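Side-chain contacts in putative endonuclease/exonuclease/phosphatase family protein (Bacteroides vulgatus ATCC 8482, PDB 3G6S), which probably acts as a nuclease of the endonuclease/exonuclease/phosphatase family, cleaving phosphodiester bonds in nucleic acids: residues R69-G72 with K73-E77; G143-A146 with R147-A151. One frame throughout, in Å; residues are numbered along the deposited sequence.

Interaction 1: residues R69-G72 with K73-E77; sequences RDDG and KTAGE
R69 and E77 run alongside one another in the same direction, their guanidinium and carboxylate planes only 17° apart. CG of R69 is tucked in between N and C of its own backbone (chi1 61°), and from there the extended chain follows E77. R69 CG passes 3.2 Å from E77 O, and E77 CB sits over the rim of one guanidinium face. OE1 of E77 approaches over a face as well, 2.7 Å from R69 NH1; the pair is therefore a salt bridge held by charge, with no N-H directed at the oxygen. R116 brings a like charge close to R69, which the E77 carboxylate probably helps to offset. The loop that carries them joins antiparallel neighbours of one sheet, strands 62-65 and 81-84, and its two arms are also linked by backbone bonds from R69 N to E77 O (3.3 Å) and D70 N to A75 O (3.0 Å). At the bend, the side chain of D71 turns inward over the backbone. Its OD1 accepts K73 N at 3.0 Å, an Asx turn, and A75 N at 3.2 Å. The two donors come from opposite faces of the carboxylate plane, K73 N on the anti side and A75 N on the syn side. K73 CG rests 3.3 Å from D71 O, and the rest of its chain extends beyond the bend.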
loop_
_atom_site.group_PDB
_atom_site.type_symbol
_atom_site.label_atom_id
_atom_site.label_comp_id
_atom_site.label_asym_id
_atom_site.label_seq_id
_atom_site.Cartn_x
_atom_site.Cartn_y
_atom_site.Cartn_z
ATOM N N ARG A 69 13.009 4.722 4.991
ATOM C CA ARG A 69 13.097 3.662 5.988
ATOM C C ARG A 69 14.494 3.408 6.558
ATOM O O ARG A 69 14.661 2.534 7.405
ATOM C CB ARG A 69 12.548 2.356 5.407
ATOM C CG ARG A 69 13.308 1.847 4.193
ATOM C CD ARG A 69 12.647 0.612 3.641
ATOM N NE ARG A 69 13.386 0.037 2.523
ATOM C CZ ARG A 69 13.028 -1.076 1.895
ATOM N NH1 ARG A 69 13.760 -1.528 0.893
ATOM N NH2 ARG A 69 11.939 -1.737 2.266
ATOM N N ASP A 70 15.495 4.159 6.110
ATOM C CA ASP A 70 16.850 3.954 6.608
ATOM C C ASP A 70 17.226 4.886 7.762
ATOM O O ASP A 70 17.846 4.455 8.734
ATOM C CB ASP A 70 17.867 4.105 5.469
ATOM C CG ASP A 70 17.809 2.951 4.474
ATOM O OD1 ASP A 70 17.757 1.775 4.902
ATOM O OD2 ASP A 70 17.828 3.213 3.255
ATOM N N ASP A 71 16.847 6.156 7.655
ATOM C CA ASP A 71 17.156 7.130 8.688
ATOM C C ASP A 71 15.958 8.002 9.039
ATOM O O ASP A 71 16.114 9.117 9.539
ATOM C CB ASP A 71 18.319 8.020 8.249
ATOM C CG ASP A 71 18.108 8.629 6.873
ATOM O OD1 ASP A 71 16.942 8.763 6.441
ATOM O OD2 ASP A 71 19.118 8.985 6.220
ATOM N N GLY A 72 14.763 7.493 8.768
ATOM C CA GLY A 72 13.552 8.239 9.068
ATOM C C GLY A 72 13.460 9.615 8.433
ATOM O O GLY A 72 12.675 10.458 8.874
ATOM N N LYS A 73 14.256 9.845 7.394
ATOM C CA LYS A 73 14.257 11.128 6.704
ATOM C C LYS A 73 14.056 10.946 5.204
ATOM O O LYS A 73 12.918 10.836 4.744
ATOM C CB LYS A 73 15.563 11.875 6.982
ATOM C CG LYS A 73 15.746 12.232 8.453
ATOM C CD LYS A 73 17.055 12.963 8.720
ATOM C CE LYS A 73 17.163 13.352 10.188
ATOM N NZ LYS A 73 18.449 14.028 10.499
ATOM N N THR A 74 15.142 10.906 4.436
ATOM C CA THR A 74 15.017 10.742 2.989
ATOM C C THR A 74 15.804 9.565 2.439
ATOM O O THR A 74 15.760 9.290 1.239
ATOM C CB THR A 74 15.485 11.997 2.238
ATOM O OG1 THR A 74 16.918 12.040 2.226
ATOM C CG2 THR A 74 14.947 13.250 2.909
ATOM N N ALA A 75 16.527 8.871 3.312
ATOM C CA ALA A 75 17.329 7.727 2.892
ATOM C C ALA A 75 16.526 6.433 2.881
ATOM O O ALA A 75 15.833 6.117 3.845
ATOM C CB ALA A 75 18.535 7.575 3.807
ATOM N N GLY A 76 16.630 5.687 1.786
ATOM C CA GLY A 76 15.913 4.429 1.676
ATOM C C GLY A 76 14.575 4.534 0.977
ATOM O O GLY A 76 14.160 5.622 0.571
ATOM N N GLU A 77 13.892 3.403 0.833
ATOM C CA GLU A 77 12.595 3.399 0.168
ATOM C C GLU A 77 11.484 3.890 1.100
ATOM O O GLU A 77 11.484 3.619 2.299
ATOM C CB GLU A 77 12.253 1.992 -0.336
ATOM C CG GLU A 77 13.401 1.292 -1.044
ATOM C CD GLU A 77 12.978 -0.001 -1.732
ATOM O OE1 GLU A 77 12.163 -0.756 -1.158
ATOM O OE2 GLU A 77 13.475 -0.274 -2.844
#

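Interaction 2: residues G143-A146 with R147-A151; sequences GEEA and RRQSA
The R147 guanidinium has the first turn of its own helix over one face: E144 CA stands 3.7 Å above the plane near the rim, and G143 O lies over the same face. A bend at chi3 (-60°) folds the arginine back there. NH1 donates to D140 O, while NH2 comes within 3.5 Å of E144 CG; the E144 carboxylate is nearly parallel to the guanidinium but too distant for a salt bridge. Replacing R147 by an alanine would remove the guanidinium and would probably leave D140 O without its arginine donor and the backbone of G143 and E144 less covered. The carboxylate of E145 and the amide of Q149 meet otherwise, their planes turned 30° apart. Q149 NE2 donates to E145 OE2 over 2.8 Å, at a nearly straight 166°, the acceptor lying close to the amide plane. Further along, A146 O receives both S150 N (2.8 Å) and S150 OG (2.9 Å), the hydroxyl coming from above the carbonyl plane. G143 is the N-cap, and its O takes R147 N at 3.2 Å, which makes this the opening of helix 144-161, the crossover helix of a beta-alpha-beta unit between strands 131-138 and 167-172.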
loop_
_atom_site.group_PDB
_atom_site.type_symbol
_atom_site.label_atom_id
_atom_site.label_comp_id
_atom_site.label_asym_id
_atom_site.label_seq_id
_atom_site.Cartn_x
_atom_site.Cartn_y
_atom_site.Cartn_z
ATOM N N GLY A 143 12.197 -12.871 5.722
ATOM C CA GLY A 143 11.835 -13.074 7.114
ATOM C C GLY A 143 10.443 -13.598 7.414
ATOM O O GLY A 143 9.456 -12.864 7.321
ATOM N N GLU A 144 10.353 -14.866 7.799
ATOM C CA GLU A 144 9.056 -15.453 8.116
ATOM C C GLU A 144 8.499 -14.921 9.416
ATOM O O GLU A 144 7.389 -14.394 9.461
ATOM C CB GLU A 144 9.153 -16.969 8.221
ATOM C CG GLU A 144 9.191 -17.670 6.894
ATOM C CD GLU A 144 8.563 -19.045 6.964
ATOM O OE1 GLU A 144 7.353 -19.128 7.286
ATOM O OE2 GLU A 144 9.275 -20.039 6.697
ATOM N N GLU A 145 9.271 -15.075 10.478
ATOM C CA GLU A 145 8.824 -14.610 11.771
ATOM C C GLU A 145 8.557 -13.117 11.692
ATOM O O GLU A 145 7.556 -12.636 12.223
ATOM C CB GLU A 145 9.877 -14.915 12.838
ATOM C CG GLU A 145 9.405 -14.677 14.252
ATOM C CD GLU A 145 8.022 -15.263 14.504
ATOM O OE1 GLU A 145 7.749 -16.394 14.036
ATOM O OE2 GLU A 145 7.206 -14.596 15.178
ATOM N N ALA A 146 9.436 -12.384 11.013
ATOM C CA ALA A 146 9.270 -10.937 10.889
ATOM C C ALA A 146 7.905 -10.609 10.301
ATOM O O ALA A 146 7.232 -9.677 10.754
ATOM C CB ALA A 146 10.365 -10.348 10.017
ATOM N N ARG A 147 7.491 -11.377 9.297
ATOM C CA ARG A 147 6.196 -11.133 8.681
ATOM C C ARG A 147 5.049 -11.336 9.659
ATOM O O ARG A 147 4.126 -10.516 9.715
ATOM C CB ARG A 147 5.988 -12.023 7.457
ATOM C CG ARG A 147 6.616 -11.469 6.197
ATOM C CD ARG A 147 6.042 -12.149 4.978
ATOM N NE ARG A 147 6.273 -13.592 4.966
ATOM C CZ ARG A 147 7.443 -14.164 4.694
ATOM N NH1 ARG A 147 8.504 -13.420 4.411
ATOM N NH2 ARG A 147 7.546 -15.486 4.687
ATOM N N ARG A 148 5.103 -12.420 10.430
ATOM C CA ARG A 148 4.048 -12.696 11.392
ATOM C C ARG A 148 3.988 -11.589 12.436
ATOM O O ARG A 148 2.903 -11.172 12.846
ATOM C CB ARG A 148 4.276 -14.034 12.098
ATOM C CG ARG A 148 3.248 -14.286 13.201
ATOM C CD ARG A 148 3.598 -15.464 14.106
ATOM N NE ARG A 148 3.222 -16.764 13.553
ATOM C CZ ARG A 148 3.142 -17.878 14.281
ATOM N NH1 ARG A 148 3.411 -17.835 15.581
ATOM N NH2 ARG A 148 2.796 -19.034 13.722
ATOM N N GLN A 149 5.155 -11.113 12.861
ATOM C CA GLN A 149 5.219 -10.057 13.861
ATOM C C GLN A 149 4.758 -8.722 13.310
ATOM O O GLN A 149 4.079 -7.958 14.002
ATOM C CB GLN A 149 6.642 -9.920 14.419
ATOM C CG GLN A 149 7.070 -11.063 15.325
ATOM C CD GLN A 149 6.025 -11.382 16.386
ATOM O OE1 GLN A 149 5.527 -10.487 17.074
ATOM N NE2 GLN A 149 5.685 -12.662 16.519
ATOM N N SER A 150 5.139 -8.434 12.070
ATOM C CA SER A 150 4.755 -7.179 11.422
ATOM C C SER A 150 3.234 -7.046 11.354
ATOM O O SER A 150 2.687 -5.956 11.543
ATOM C CB SER A 150 5.338 -7.113 10.007
ATOM O OG SER A 150 6.740 -6.943 10.050
ATOM N N ALA A 151 2.563 -8.166 11.086
ATOM C CA ALA A 151 1.113 -8.197 10.994
ATOM C C ALA A 151 0.471 -7.904 12.349
ATOM O O ALA A 151 -0.411 -7.054 12.460
ATOM C CB ALA A 151 0.662 -9.546 10.475
#

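From the N terminus, the chain reaches interaction 1 after strand 62-65; it closes a local turn in the loop that leads to strand 81-84, both strands belonging to the seven-stranded sheet. The chain then passes through strands 88-97, 117-125 and 131-138 of the six-stranded sheet before entering helix 144-161, whose first turns hold interaction 2. The contacts are in series, neither nesting nor crossing, with centres about 21 Å apart and nearest atoms about 11 Å apart. Through the hydrogen bond from W97 NE1 to R69 O, residues 69-77 link the loop of the first sheet to strand 88-97 of the second. S150 packs on L98, just beyond that strand, and helix 144-161 also packs against helix 180-186, in a DNase I-like fold.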